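Local atomic coordinates of glucoamylase (Thermoanaerobacterium thermosaccharolyticum, PDB entry 1LF6), a protein that hydrolyses alpha-1,4-linked glucans, probably releasing beta-D-glucose successively from their non-reducing ends as a family GH15 glucoamylase. Residues Ala316-Leu321 / Thr382-Lys387; Val340-Leu345 / Ala399-Leu404; Arg363-Leu368 / Tyr406-Tyr411; Ala369-Val372 / Met377-Gln380; Phe424-Gly429 / Ala453-Ala458. All blocks are in the same frame, centred on the assembly; numbering follows the deposited sequence.

Contact 1: residues Ala316-Leu321 / Thr382-Lys387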
# COMPACT_ATOMS: atom_id res chain seq x y z
N ALA A 316 -13.19 -0.24 4.02
CA ALA A 316 -12.11 0.74 4.09
C ALA A 316 -10.80 0.15 3.55
O ALA A 316 -10.04 -0.47 4.29
CB ALA A 316 -11.92 1.18 5.53
N TYR A 317 -10.54 0.36 2.27
CA TYR A 317 -9.31 -0.15 1.66
C TYR A 317 -8.29 0.98 1.60
O TYR A 317 -8.58 2.07 1.11
CB TYR A 317 -9.60 -0.68 0.25
CG TYR A 317 -10.31 -2.01 0.27
CD1 TYR A 317 -9.60 -3.19 0.40
CD2 TYR A 317 -11.71 -2.07 0.24
CE1 TYR A 317 -10.25 -4.42 0.49
CE2 TYR A 317 -12.37 -3.30 0.34
CZ TYR A 317 -11.63 -4.46 0.47
OH TYR A 317 -12.28 -5.67 0.60
N ILE A 318 -7.09 0.73 2.12
CA ILE A 318 -6.05 1.75 2.13
C ILE A 318 -5.23 1.79 0.85
O ILE A 318 -5.31 0.89 0.01
CB ILE A 318 -5.10 1.57 3.34
CG1 ILE A 318 -4.42 0.20 3.28
CG2 ILE A 318 -5.89 1.71 4.64
CD1 ILE A 318 -3.32 0.03 4.32
N ALA A 319 -4.44 2.85 0.70
CA ALA A 319 -3.63 3.06 -0.49
C ALA A 319 -2.39 2.17 -0.55
O ALA A 319 -2.01 1.71 -1.63
CB ALA A 319 -3.22 4.53 -0.58
N SER A 320 -1.76 1.93 0.59
CA SER A 320 -0.57 1.09 0.65
C SER A 320 -0.22 0.75 2.09
O SER A 320 -0.25 1.61 2.97
CB SER A 320 0.61 1.79 -0.01
OG SER A 320 1.77 0.98 0.07
N LEU A 321 0.12 -0.51 2.34
CA LEU A 321 0.49 -0.92 3.69
C LEU A 321 1.98 -0.67 3.92
O LEU A 321 2.72 -1.57 4.28
CB LEU A 321 0.15 -2.40 3.90
CG LEU A 321 0.10 -2.88 5.36
CD1 LEU A 321 -0.94 -2.08 6.15
CD2 LEU A 321 -0.24 -4.36 5.40
N THR A 382 -10.07 10.07 3.95
CA THR A 382 -10.57 9.86 5.30
C THR A 382 -9.78 8.78 6.01
O THR A 382 -9.10 7.97 5.37
CB THR A 382 -12.03 9.38 5.28
OG1 THR A 382 -12.11 8.18 4.52
CG2 THR A 382 -12.95 10.43 4.67
N TRP A 383 -9.88 8.76 7.34
CA TRP A 383 -9.23 7.72 8.12
C TRP A 383 -10.12 6.52 7.85
O TRP A 383 -11.24 6.67 7.36
CB TRP A 383 -9.27 8.05 9.61
CG TRP A 383 -8.58 9.30 9.98
CD1 TRP A 383 -9.10 10.56 9.97
CD2 TRP A 383 -7.23 9.42 10.44
NE1 TRP A 383 -8.16 11.47 10.40
CE2 TRP A 383 -7.00 10.80 10.70
CE3 TRP A 383 -6.19 8.51 10.67
CZ2 TRP A 383 -5.78 11.28 11.17
CZ3 TRP A 383 -4.97 8.99 11.13
CH2 TRP A 383 -4.78 10.36 11.38
N ILE A 384 -9.64 5.33 8.17
CA ILE A 384 -10.45 4.14 7.95
C ILE A 384 -11.78 4.20 8.72
O ILE A 384 -12.75 3.56 8.33
CB ILE A 384 -9.68 2.86 8.32
CG1 ILE A 384 -9.10 2.97 9.73
CG2 ILE A 384 -8.56 2.63 7.31
CD1 ILE A 384 -8.31 1.74 10.15
N SER A 385 -11.80 4.99 9.79
CA SER A 385 -13.01 5.14 10.60
C SER A 385 -14.10 5.85 9.79
O SER A 385 -15.28 5.76 10.11
CB SER A 385 -12.70 5.98 11.85
OG SER A 385 -12.38 7.31 11.48
N GLY A 386 -13.68 6.57 8.75
CA GLY A 386 -14.61 7.30 7.92
C GLY A 386 -14.53 8.79 8.18
O GLY A 386 -15.13 9.59 7.46
N LYS A 387 -13.79 9.18 9.21
CA LYS A 387 -13.63 10.60 9.54
C LYS A 387 -12.75 11.30 8.51
O LYS A 387 -11.73 10.77 8.08
CB LYS A 387 -13.02 10.76 10.94
CG LYS A 387 -12.74 12.22 11.30
CD LYS A 387 -12.40 12.39 12.78
CE LYS A 387 -11.10 11.71 13.15
NZ LYS A 387 -10.77 11.90 14.59
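The flat group at the heart of this contact is the carbonyl of Ile384, whose O meets Ala316 CB at 3.8 Å; the aromatic rings of both segments have partners outside the contact, Tyr317 meeting Phe352 with the ring planes steeply inclined and Trp383 packing edge-to-face with Tyr389. Two loops of the (alpha/alpha) barrel come together here: 316-321 runs between helix 296-306 and helix 342-355, while the loop between helix 358-375 and helix 395-407 contributes 382-387, with a type I beta turn from Trp383 to Gly386. Ile384, second in the turn, carries the apolar part of the contact. Its CB stands 4.0 Å from Ala316 CB, and its CG2 lies 3.9 Å from Ile318 CG2. The two isoleucines lie side by side and point the same way. In both, the first torsion (chi1 52° for Ile384) wedges CG1 between the backbone N and the carbonyl carbon and sets CG2 opposite the carbonyl carbon, so that the short branches do the touching. All three residues are buried, and Ile384 O has a weak hydrogen bond with Tyr367 OH, so helix 358-375 reaches the same turn that Ala316 covers. On the N-terminal domain's side, Ile384 also touches Asp68, while Leu321 reaches strand 51-55. The turn closes by Gly386 N donating to Trp383 O, and Gly386 takes a positive phi, a region suited to glycine. An ST turn overlaps its end: Lys387 N donates to Ser385 OG at 3.3 Å, nearly straight at 165°.

Contact 2: residues Val340-Leu345 / Ala399-Leu404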
# COMPACT_ATOMS: atom_id res chain seq x y z
N VAL A 340 -7.96 6.36 3.34
CA VAL A 340 -8.87 5.87 2.31
C VAL A 340 -9.17 6.98 1.32
O VAL A 340 -9.66 8.05 1.69
CB VAL A 340 -10.22 5.38 2.92
CG1 VAL A 340 -11.12 4.81 1.82
CG2 VAL A 340 -9.96 4.33 3.99
N TRP A 341 -8.84 6.74 0.06
CA TRP A 341 -9.10 7.69 -1.02
C TRP A 341 -10.18 7.09 -1.91
O TRP A 341 -10.08 5.94 -2.34
CB TRP A 341 -7.86 7.92 -1.88
CG TRP A 341 -6.89 8.95 -1.37
CD1 TRP A 341 -6.86 10.28 -1.70
CD2 TRP A 341 -5.77 8.72 -0.52
NE1 TRP A 341 -5.77 10.88 -1.11
CE2 TRP A 341 -5.08 9.95 -0.38
CE3 TRP A 341 -5.27 7.58 0.15
CZ2 TRP A 341 -3.92 10.08 0.39
CZ3 TRP A 341 -4.12 7.71 0.92
CH2 TRP A 341 -3.45 8.96 1.03
N SER A 342 -11.20 7.88 -2.18
CA SER A 342 -12.29 7.46 -3.03
C SER A 342 -11.76 6.97 -4.38
O SER A 342 -12.23 5.96 -4.92
CB SER A 342 -13.24 8.64 -3.24
OG SER A 342 -14.17 8.39 -4.27
N ARG A 343 -10.76 7.68 -4.91
CA ARG A 343 -10.16 7.33 -6.19
C ARG A 343 -9.53 5.94 -6.14
O ARG A 343 -9.90 5.05 -6.91
CB ARG A 343 -9.11 8.39 -6.59
CG ARG A 343 -8.29 8.05 -7.84
CD ARG A 343 -7.31 9.17 -8.19
NE ARG A 343 -6.67 9.72 -7.00
CZ ARG A 343 -7.01 10.88 -6.44
NH1 ARG A 343 -7.98 11.62 -6.95
NH2 ARG A 343 -6.38 11.28 -5.34
N ASP A 344 -8.59 5.74 -5.22
CA ASP A 344 -7.93 4.45 -5.10
C ASP A 344 -8.93 3.33 -4.83
O ASP A 344 -8.85 2.26 -5.42
CB ASP A 344 -6.87 4.49 -4.00
CG ASP A 344 -5.74 5.47 -4.31
OD1 ASP A 344 -4.56 5.08 -4.23
OD2 ASP A 344 -6.05 6.63 -4.65
N LEU A 345 -9.88 3.59 -3.93
CA LEU A 345 -10.90 2.59 -3.58
C LEU A 345 -11.69 2.19 -4.83
O LEU A 345 -11.98 1.01 -5.05
CB LEU A 345 -11.82 3.17 -2.50
CG LEU A 345 -12.86 2.26 -1.83
CD1 LEU A 345 -12.17 1.05 -1.21
CD2 LEU A 345 -13.59 3.05 -0.75
N ALA A 399 -17.19 11.92 -8.22
CA ALA A 399 -17.77 11.16 -9.33
C ALA A 399 -17.60 9.65 -9.29
O ALA A 399 -18.53 8.91 -9.61
CB ALA A 399 -17.21 11.70 -10.64
N ASP A 400 -16.41 9.19 -8.92
CA ASP A 400 -16.13 7.76 -8.91
C ASP A 400 -17.12 6.89 -8.14
O ASP A 400 -17.51 5.83 -8.62
CB ASP A 400 -14.70 7.50 -8.41
CG ASP A 400 -13.65 7.97 -9.42
OD1 ASP A 400 -14.01 8.10 -10.61
OD2 ASP A 400 -12.49 8.20 -9.03
N PRO A 401 -17.53 7.31 -6.94
CA PRO A 401 -18.48 6.46 -6.23
C PRO A 401 -19.80 6.32 -7.00
O PRO A 401 -20.48 5.29 -6.89
CB PRO A 401 -18.64 7.16 -4.88
CG PRO A 401 -18.15 8.56 -5.13
CD PRO A 401 -17.01 8.38 -6.07
N ILE A 402 -20.16 7.33 -7.79
CA ILE A 402 -21.39 7.27 -8.58
C ILE A 402 -21.20 6.25 -9.69
O ILE A 402 -22.08 5.44 -9.96
CB ILE A 402 -21.74 8.62 -9.24
CG1 ILE A 402 -21.94 9.71 -8.19
CG2 ILE A 402 -23.00 8.45 -10.09
CD1 ILE A 402 -22.16 11.10 -8.80
N ILE A 403 -20.04 6.31 -10.35
CA ILE A 403 -19.74 5.40 -11.44
C ILE A 403 -19.74 3.96 -10.94
O ILE A 403 -20.23 3.06 -11.62
CB ILE A 403 -18.37 5.74 -12.08
CG1 ILE A 403 -18.39 7.19 -12.60
CG2 ILE A 403 -18.06 4.78 -13.23
CD1 ILE A 403 -17.05 7.68 -13.12
N LEU A 404 -19.21 3.75 -9.73
CA LEU A 404 -19.17 2.42 -9.13
C LEU A 404 -20.59 1.95 -8.80
O LEU A 404 -20.93 0.79 -8.98
CB LEU A 404 -18.32 2.44 -7.86
CG LEU A 404 -18.09 1.10 -7.14
CD1 LEU A 404 -17.46 0.10 -8.08
CD2 LEU A 404 -17.19 1.33 -5.92
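The first turn of helix 342-355, with Trp341 at its N-cap position, meets the proline kink of helix 395-407 in the (alpha/alpha) barrel, close to the probable active site. Ser342 points at the kink, and its OG lies 3.4 Å from Pro401 CD. The hydroxyl's polar partner is the carbonyl O of Glu397, four residues before Pro401. Proline has no N-H to give this carbonyl, so Ser342 supplies the hydrogen bond that the kinked turn lacks. One residue on, Arg343 touches Asp400 through its backbone end: CA sits 3.8 Å from Asp400 OD2. The guanidinium goes another way. CG stands opposite the backbone N (chi1 173°) and the chain bends at chi3, carrying NH1 to a salt bridge with Asp396 and a hydrogen bond with Gln394. NH1 remains 6.0 Å from Asp400 OD2, and the two charged groups do not meet. Trp341 NE1 hydrogen-bonds OE2 of Glu438, the probable proton donor, to which Arg343 NH2 adds a long, weak ion pair. Around the contact, Leu345 and Pro401 both lean on Leu368 of helix 358-375, while Pro401 and Ile402 pack on Leu421 of helix 414-428.

Contact 3: residues Arg363-Leu368 / Tyr406-Tyr411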
# COMPACT_ATOMS: atom_id res chain seq x y z
N ARG A 363 -18.85 -3.76 -0.57
CA ARG A 363 -18.52 -3.32 0.78
C ARG A 363 -17.79 -1.99 0.69
O ARG A 363 -18.00 -1.10 1.51
CB ARG A 363 -17.65 -4.36 1.47
CG ARG A 363 -17.97 -4.55 2.94
CD ARG A 363 -17.18 -5.72 3.50
NE ARG A 363 -17.32 -6.90 2.66
CZ ARG A 363 -16.31 -7.48 2.01
NH1 ARG A 363 -15.08 -7.00 2.12
NH2 ARG A 363 -16.54 -8.55 1.26
N SER A 364 -16.92 -1.84 -0.31
CA SER A 364 -16.18 -0.60 -0.45
C SER A 364 -17.15 0.52 -0.85
O SER A 364 -17.01 1.66 -0.41
CB SER A 364 -15.06 -0.74 -1.49
OG SER A 364 -15.55 -0.67 -2.81
N LEU A 365 -18.15 0.19 -1.66
CA LEU A 365 -19.14 1.19 -2.07
C LEU A 365 -19.96 1.60 -0.86
O LEU A 365 -20.23 2.80 -0.65
CB LEU A 365 -20.07 0.64 -3.16
CG LEU A 365 -21.11 1.62 -3.70
CD1 LEU A 365 -20.42 2.85 -4.27
CD2 LEU A 365 -21.95 0.94 -4.79
N ASP A 366 -20.37 0.63 -0.05
CA ASP A 366 -21.16 0.92 1.14
C ASP A 366 -20.36 1.75 2.15
O ASP A 366 -20.93 2.50 2.93
CB ASP A 366 -21.64 -0.39 1.78
CG ASP A 366 -22.83 -0.96 1.06
OD1 ASP A 366 -22.89 -2.20 0.88
OD2 ASP A 366 -23.72 -0.18 0.67
N TYR A 367 -19.04 1.61 2.12
CA TYR A 367 -18.18 2.39 3.01
C TYR A 367 -18.32 3.85 2.57
O TYR A 367 -18.51 4.74 3.40
CB TYR A 367 -16.72 1.95 2.87
CG TYR A 367 -15.75 2.85 3.61
CD1 TYR A 367 -15.57 2.72 4.99
CD2 TYR A 367 -15.05 3.85 2.95
CE1 TYR A 367 -14.71 3.57 5.69
CE2 TYR A 367 -14.19 4.71 3.64
CZ TYR A 367 -14.03 4.56 5.01
OH TYR A 367 -13.20 5.41 5.70
N LEU A 368 -18.22 4.08 1.27
CA LEU A 368 -18.33 5.43 0.70
C LEU A 368 -19.71 6.04 0.95
O LEU A 368 -19.84 7.25 1.16
CB LEU A 368 -18.06 5.38 -0.81
CG LEU A 368 -16.63 5.02 -1.25
CD1 LEU A 368 -16.60 4.84 -2.75
CD2 LEU A 368 -15.66 6.10 -0.82
N TYR A 406 -23.18 2.61 -10.36
CA TYR A 406 -23.77 2.21 -11.63
C TYR A 406 -23.32 0.82 -12.06
O TYR A 406 -24.13 -0.01 -12.45
CB TYR A 406 -23.42 3.23 -12.72
CG TYR A 406 -23.63 2.69 -14.11
CD1 TYR A 406 -22.56 2.22 -14.87
CD2 TYR A 406 -24.92 2.59 -14.65
CE1 TYR A 406 -22.76 1.66 -16.11
CE2 TYR A 406 -25.13 2.03 -15.90
CZ TYR A 406 -24.04 1.56 -16.62
OH TYR A 406 -24.26 0.96 -17.83
N ARG A 407 -22.01 0.57 -12.01
CA ARG A 407 -21.49 -0.73 -12.42
C ARG A 407 -21.95 -1.87 -11.51
O ARG A 407 -22.11 -3.00 -11.96
CB ARG A 407 -19.96 -0.68 -12.49
CG ARG A 407 -19.44 0.22 -13.60
CD ARG A 407 -18.02 -0.15 -13.96
NE ARG A 407 -17.95 -1.51 -14.48
CZ ARG A 407 -16.97 -2.37 -14.21
NH1 ARG A 407 -15.98 -2.00 -13.41
NH2 ARG A 407 -16.99 -3.58 -14.73
N LEU A 408 -22.15 -1.57 -10.23
CA LEU A 408 -22.61 -2.57 -9.29
C LEU A 408 -24.14 -2.62 -9.28
O LEU A 408 -24.74 -3.40 -8.54
CB LEU A 408 -22.09 -2.26 -7.88
CG LEU A 408 -20.60 -2.59 -7.68
CD1 LEU A 408 -20.11 -2.06 -6.35
CD2 LEU A 408 -20.41 -4.09 -7.76
N LYS A 409 -24.75 -1.80 -10.13
CA LYS A 409 -26.21 -1.73 -10.24
C LYS A 409 -26.86 -1.52 -8.89
O LYS A 409 -27.93 -2.07 -8.60
CB LYS A 409 -26.75 -3.00 -10.90
CG LYS A 409 -26.31 -3.15 -12.35
CD LYS A 409 -26.94 -4.36 -13.01
CE LYS A 409 -26.53 -4.46 -14.47
NZ LYS A 409 -27.20 -5.60 -15.17
N ARG A 410 -26.22 -0.71 -8.06
CA ARG A 410 -26.73 -0.40 -6.73
C ARG A 410 -27.60 0.85 -6.79
O ARG A 410 -27.25 1.90 -6.26
CB ARG A 410 -25.56 -0.18 -5.77
CG ARG A 410 -24.76 -1.44 -5.48
CD ARG A 410 -25.61 -2.42 -4.68
NE ARG A 410 -26.07 -1.81 -3.44
CZ ARG A 410 -25.34 -1.69 -2.34
NH1 ARG A 410 -24.10 -2.13 -2.31
NH2 ARG A 410 -25.82 -1.11 -1.27
N TYR A 411 -28.76 0.71 -7.42
CA TYR A 411 -29.70 1.81 -7.57
C TYR A 411 -30.36 2.17 -6.25
O TYR A 411 -31.07 3.18 -6.14
CB TYR A 411 -30.77 1.45 -8.61
CG TYR A 411 -30.20 0.87 -9.88
CD1 TYR A 411 -29.08 1.45 -10.49
CD2 TYR A 411 -30.77 -0.24 -10.48
CE1 TYR A 411 -28.55 0.93 -11.66
CE2 TYR A 411 -30.25 -0.77 -11.66
CZ TYR A 411 -29.15 -0.18 -12.25
OH TYR A 411 -28.64 -0.68 -13.42
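Arg410 NH2 makes the shortest polar bond across this contact, giving to Asp366 OD2 at 3.0 Å with an N-H...O angle of 153°. The oxygen receives it on its syn lone pair, and lies 17° out of the guanidinium plane. Arg410 NH1 makes a second, weak bond to Asp366 OD1 at 3.4 Å. This is a two-bonded salt bridge, but a twisted one, with carboxylate and guanidinium planes 58° apart. Other groups share the guanidinium: NE pairs with Asp412 OD2, and NH1 also bonds to Asn362 OD1, so the group's rotation is fixed from several directions. Bends at chi2 and chi3 fold the arginine back to bring the edge of its guanidinium to Asp366, the two side chains crossing at about a right angle. The aliphatic stem is used as well. Leu365 CD2 sits 3.7 Å from Arg410 CG and 3.8 Å from Leu408 CD1, sliding past both side chains in the opposite direction. A charged pair at the partly exposed margin thus flanks a buried leucine. The arginine's segment is the end of helix 395-407 and the residues just after it. The helix stops in a Schellman motif with Lys409 at positive phi, and Arg410 then centres an inverse gamma turn; this change of direction presents Leu408 and Arg410 to the same helix face. In the barrel, Leu365 also rests on Leu404 and Ser405 of helix 395-407, and Leu408 on Ile353 of helix 342-355 and on Val358 and Ala361 near the start of helix 358-375, so that the end of one helix lies against two others.

Contact 4: residues Ala369-Val372 / Met377-Gln380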
# COMPACT_ATOMS: atom_id res chain seq x y z
N ALA A 369 -20.74 5.20 0.92
CA ALA A 369 -22.10 5.66 1.16
C ALA A 369 -22.18 6.21 2.59
O ALA A 369 -22.87 7.19 2.85
CB ALA A 369 -23.09 4.51 0.99
N LYS A 370 -21.46 5.56 3.49
CA LYS A 370 -21.42 5.96 4.89
C LYS A 370 -20.71 7.31 5.00
O LYS A 370 -21.10 8.18 5.79
CB LYS A 370 -20.67 4.89 5.71
CG LYS A 370 -21.07 4.78 7.18
CD LYS A 370 -20.81 6.07 7.95
CE LYS A 370 -21.06 5.89 9.45
NZ LYS A 370 -20.10 4.93 10.05
N VAL A 371 -19.66 7.49 4.20
CA VAL A 371 -18.92 8.75 4.22
C VAL A 371 -19.82 9.90 3.75
O VAL A 371 -19.84 10.97 4.37
CB VAL A 371 -17.66 8.67 3.31
CG1 VAL A 371 -17.04 10.05 3.16
CG2 VAL A 371 -16.63 7.73 3.93
N VAL A 372 -20.56 9.68 2.67
CA VAL A 372 -21.44 10.71 2.15
C VAL A 372 -22.56 11.02 3.14
O VAL A 372 -22.99 12.17 3.26
CB VAL A 372 -22.06 10.29 0.79
CG1 VAL A 372 -23.02 11.37 0.30
CG2 VAL A 372 -20.95 10.06 -0.23
N MET A 377 -20.64 14.68 1.11
CA MET A 377 -19.71 14.75 -0.00
C MET A 377 -18.49 13.89 0.32
O MET A 377 -18.40 13.33 1.41
CB MET A 377 -19.32 16.22 -0.24
CG MET A 377 -17.84 16.52 -0.27
SD MET A 377 -17.09 16.64 1.36
CE MET A 377 -15.91 17.94 1.01
N ILE A 378 -17.58 13.76 -0.64
CA ILE A 378 -16.38 12.96 -0.41
C ILE A 378 -15.17 13.84 -0.10
O ILE A 378 -14.71 14.60 -0.96
CB ILE A 378 -16.02 12.10 -1.65
CG1 ILE A 378 -17.16 11.10 -1.95
CG2 ILE A 378 -14.71 11.35 -1.41
CD1 ILE A 378 -17.36 10.05 -0.87
N PRO A 379 -14.65 13.77 1.13
CA PRO A 379 -13.48 14.61 1.46
C PRO A 379 -12.23 14.08 0.75
O PRO A 379 -12.22 12.92 0.31
CB PRO A 379 -13.40 14.51 2.98
CG PRO A 379 -13.99 13.16 3.28
CD PRO A 379 -15.15 13.05 2.32
N GLN A 380 -11.20 14.91 0.61
CA GLN A 380 -9.97 14.51 -0.07
C GLN A 380 -9.65 13.06 0.26
O GLN A 380 -9.40 12.26 -0.64
CB GLN A 380 -8.79 15.41 0.34
CG GLN A 380 -7.49 15.04 -0.36
CD GLN A 380 -6.39 16.09 -0.21
OE1 GLN A 380 -5.27 15.89 -0.63
NE2 GLN A 380 -6.72 17.20 0.39
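Val371 and Val372, on the last turns of helix 358-375, form a two-pronged surface against which the departing chain at 377-380 folds back. This is the reversal that leads from helix 358-375 toward helix 395-407 in the (alpha/alpha) barrel. The bump on one side is Val371 CG1: it fits a hollow made by Pro379 CD at 3.6 Å, Ile378 CD1, and the carbonyl O of Met377 at 4.0 Å. From the other side comes Ile378 CD1, which enters the notch between the two valines, lying 3.6 Å from Val372 CG2 and 4.0 Å from Val371 CG1. A doubled-back side chain achieves this, for chi1 and chi2 of Ile378 (-62° and -65°) turn the tip toward the helix although its CB does not point there. The backbones come closest at Val372 and Met377, with CA atoms 4.9 Å apart, as expected for a tight reversal directly after a helix. Met377 covers the helix with backbone atoms; its side chain heads away, to Phe424 of helix 414-428. That same helix backs the valine-isoleucine cluster: Val372 also packs on Leu417 and Pro420, and Ile378 on Leu421. Between the two segments the hold is methyl packing, which depends on shape more than on direction; the polar bonds of the backbone go to other residues, Ile378 O to Gln398 NE2 and Val371 O to Asn375 ND2.

Contact 5: residues Phe424-Gly429 / Ala453-Ala458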
# COMPACT_ATOMS: atom_id res chain seq x y z
N PHE A 424 -23.75 17.92 -5.62
CA PHE A 424 -22.56 18.62 -5.15
C PHE A 424 -21.66 18.97 -6.34
O PHE A 424 -21.15 20.09 -6.43
CB PHE A 424 -21.80 17.75 -4.15
CG PHE A 424 -20.58 18.41 -3.58
CD1 PHE A 424 -19.33 17.82 -3.70
CD2 PHE A 424 -20.68 19.64 -2.92
CE1 PHE A 424 -18.19 18.43 -3.18
CE2 PHE A 424 -19.55 20.26 -2.40
CZ PHE A 424 -18.30 19.66 -2.53
N ILE A 425 -21.48 18.02 -7.25
CA ILE A 425 -20.66 18.23 -8.43
C ILE A 425 -21.20 19.36 -9.32
O ILE A 425 -20.44 20.18 -9.82
CB ILE A 425 -20.57 16.94 -9.28
CG1 ILE A 425 -19.77 15.88 -8.54
CG2 ILE A 425 -19.93 17.24 -10.64
CD1 ILE A 425 -19.83 14.51 -9.18
N ILE A 426 -22.51 19.38 -9.52
CA ILE A 426 -23.13 20.41 -10.36
C ILE A 426 -23.01 21.79 -9.72
O ILE A 426 -23.03 22.81 -10.41
CB ILE A 426 -24.61 20.09 -10.62
CG1 ILE A 426 -24.71 18.82 -11.47
CG2 ILE A 426 -25.29 21.28 -11.32
CD1 ILE A 426 -26.10 18.54 -12.00
N LYS A 427 -22.87 21.81 -8.41
CA LYS A 427 -22.74 23.06 -7.67
C LYS A 427 -21.36 23.69 -7.81
O LYS A 427 -21.24 24.92 -7.86
CB LYS A 427 -23.03 22.80 -6.20
CG LYS A 427 -24.06 23.72 -5.61
CD LYS A 427 -24.47 23.29 -4.22
CE LYS A 427 -25.46 22.13 -4.27
NZ LYS A 427 -26.14 21.98 -2.96
N ILE A 428 -20.31 22.88 -7.89
CA ILE A 428 -18.96 23.43 -8.00
C ILE A 428 -18.19 23.13 -9.28
O ILE A 428 -17.24 23.84 -9.60
CB ILE A 428 -18.11 23.00 -6.80
CG1 ILE A 428 -18.09 21.47 -6.68
CG2 ILE A 428 -18.66 23.63 -5.52
CD1 ILE A 428 -17.21 20.96 -5.57
N GLY A 429 -18.58 22.09 -10.00
CA GLY A 429 -17.87 21.75 -11.23
C GLY A 429 -18.10 22.76 -12.34
O GLY A 429 -18.88 23.69 -12.18
N ALA A 453 -18.57 11.30 -16.84
CA ALA A 453 -18.96 9.91 -16.63
C ALA A 453 -19.87 9.79 -15.40
O ALA A 453 -20.90 9.12 -15.44
CB ALA A 453 -17.73 9.05 -16.45
N GLY A 454 -19.47 10.45 -14.32
CA GLY A 454 -20.25 10.41 -13.10
C GLY A 454 -21.66 10.96 -13.20
O GLY A 454 -22.60 10.38 -12.65
N LEU A 455 -21.81 12.09 -13.90
CA LEU A 455 -23.13 12.69 -14.06
C LEU A 455 -23.99 11.86 -15.01
O LEU A 455 -25.21 11.81 -14.86
CB LEU A 455 -23.02 14.14 -14.55
CG LEU A 455 -22.44 15.17 -13.56
CD1 LEU A 455 -22.42 16.54 -14.21
CD2 LEU A 455 -23.28 15.21 -12.29
N THR A 456 -23.36 11.22 -15.99
CA THR A 456 -24.08 10.38 -16.93
C THR A 456 -24.61 9.15 -16.17
O THR A 456 -25.77 8.76 -16.33
CB THR A 456 -23.17 9.94 -18.12
OG1 THR A 456 -22.79 11.09 -18.89
CG2 THR A 456 -23.89 8.95 -19.02
N CYS A 457 -23.77 8.56 -15.32
CA CYS A 457 -24.18 7.40 -14.53
C CYS A 457 -25.24 7.83 -13.52
O CYS A 457 -26.15 7.06 -13.20
CB CYS A 457 -22.99 6.78 -13.80
SG CYS A 457 -21.72 6.07 -14.88
N ALA A 458 -25.13 9.06 -13.01
CA ALA A 458 -26.09 9.57 -12.04
C ALA A 458 -27.45 9.73 -12.70
O ALA A 458 -28.48 9.47 -12.08
CB ALA A 458 -25.61 10.91 -11.48
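Apolar packing carries this contact: Leu455 of helix 445-464 reaches toward the C-terminal turn of helix 414-428 and meets two consecutive isoleucines with a single methyl. Both helices belong to the (alpha/alpha) barrel of the family 15 domain. Leu455 CD2 lies 4.0 Å from Ile426 CG1 and 4.3 Å from Ile425 CG2. Ile426 and Leu455 cross at a slant, the methylene of the isoleucine lying against the leucine's end. Leu455 is extended toward its target by chi1 of -69° and chi2 of -179°, while Ile426, whose CB does not aim at the partner, still brings its outer branch nearer. The distances are at the loose end of van der Waals contact, and the CA atoms of Ile425 and Leu455 stay 8.3 Å apart. Gly454, without a side chain, faces the Ile425 side with no close contact. Backbone hydrogen bonds make up the second kind, all inside the helices. In 424-429 the last turn closes with a short bond of 2.7 Å from Gly429 N to Ile425 O, and Gly429 is where the chain leaves helical geometry. In 453-458 the regular ladder runs on, Cys457 N to Ala453 O at 2.9 Å. Among its neighbours, the contact is shared with helix 468-489, where Trp481 touches Ile425 and Tyr474 and Lys477 touch Ile426. On other sides lie helix 395-407, with Gln398 against Ile425 and Ile403 against Ala453, and the C-terminal helix 676-682 against Ala453 and Thr456.

All five contacts belong to the (alpha/alpha) barrel of the family 15 catalytic domain. Along the chain, contacts 1, 2 and 3 cross one another, contact 4 is nested inside all three, and contact 5 follows in series, yet touches contacts 2, 3 and 4. Contacts 2 and 3 share helix 395-407 with centres 10 Å apart, and contacts 3 and 4 share helix 358-375. Centre to centre, contact 1 lies 13 Å from contact 2, joined by a probable hydrogen bond between Thr382 O and Val340 N, and 24 Å from contact 5. The group runs from the loops near the N-terminal beta domain across successive helices, passing the probable catalytic acid beside contact 2, to helix 445-464.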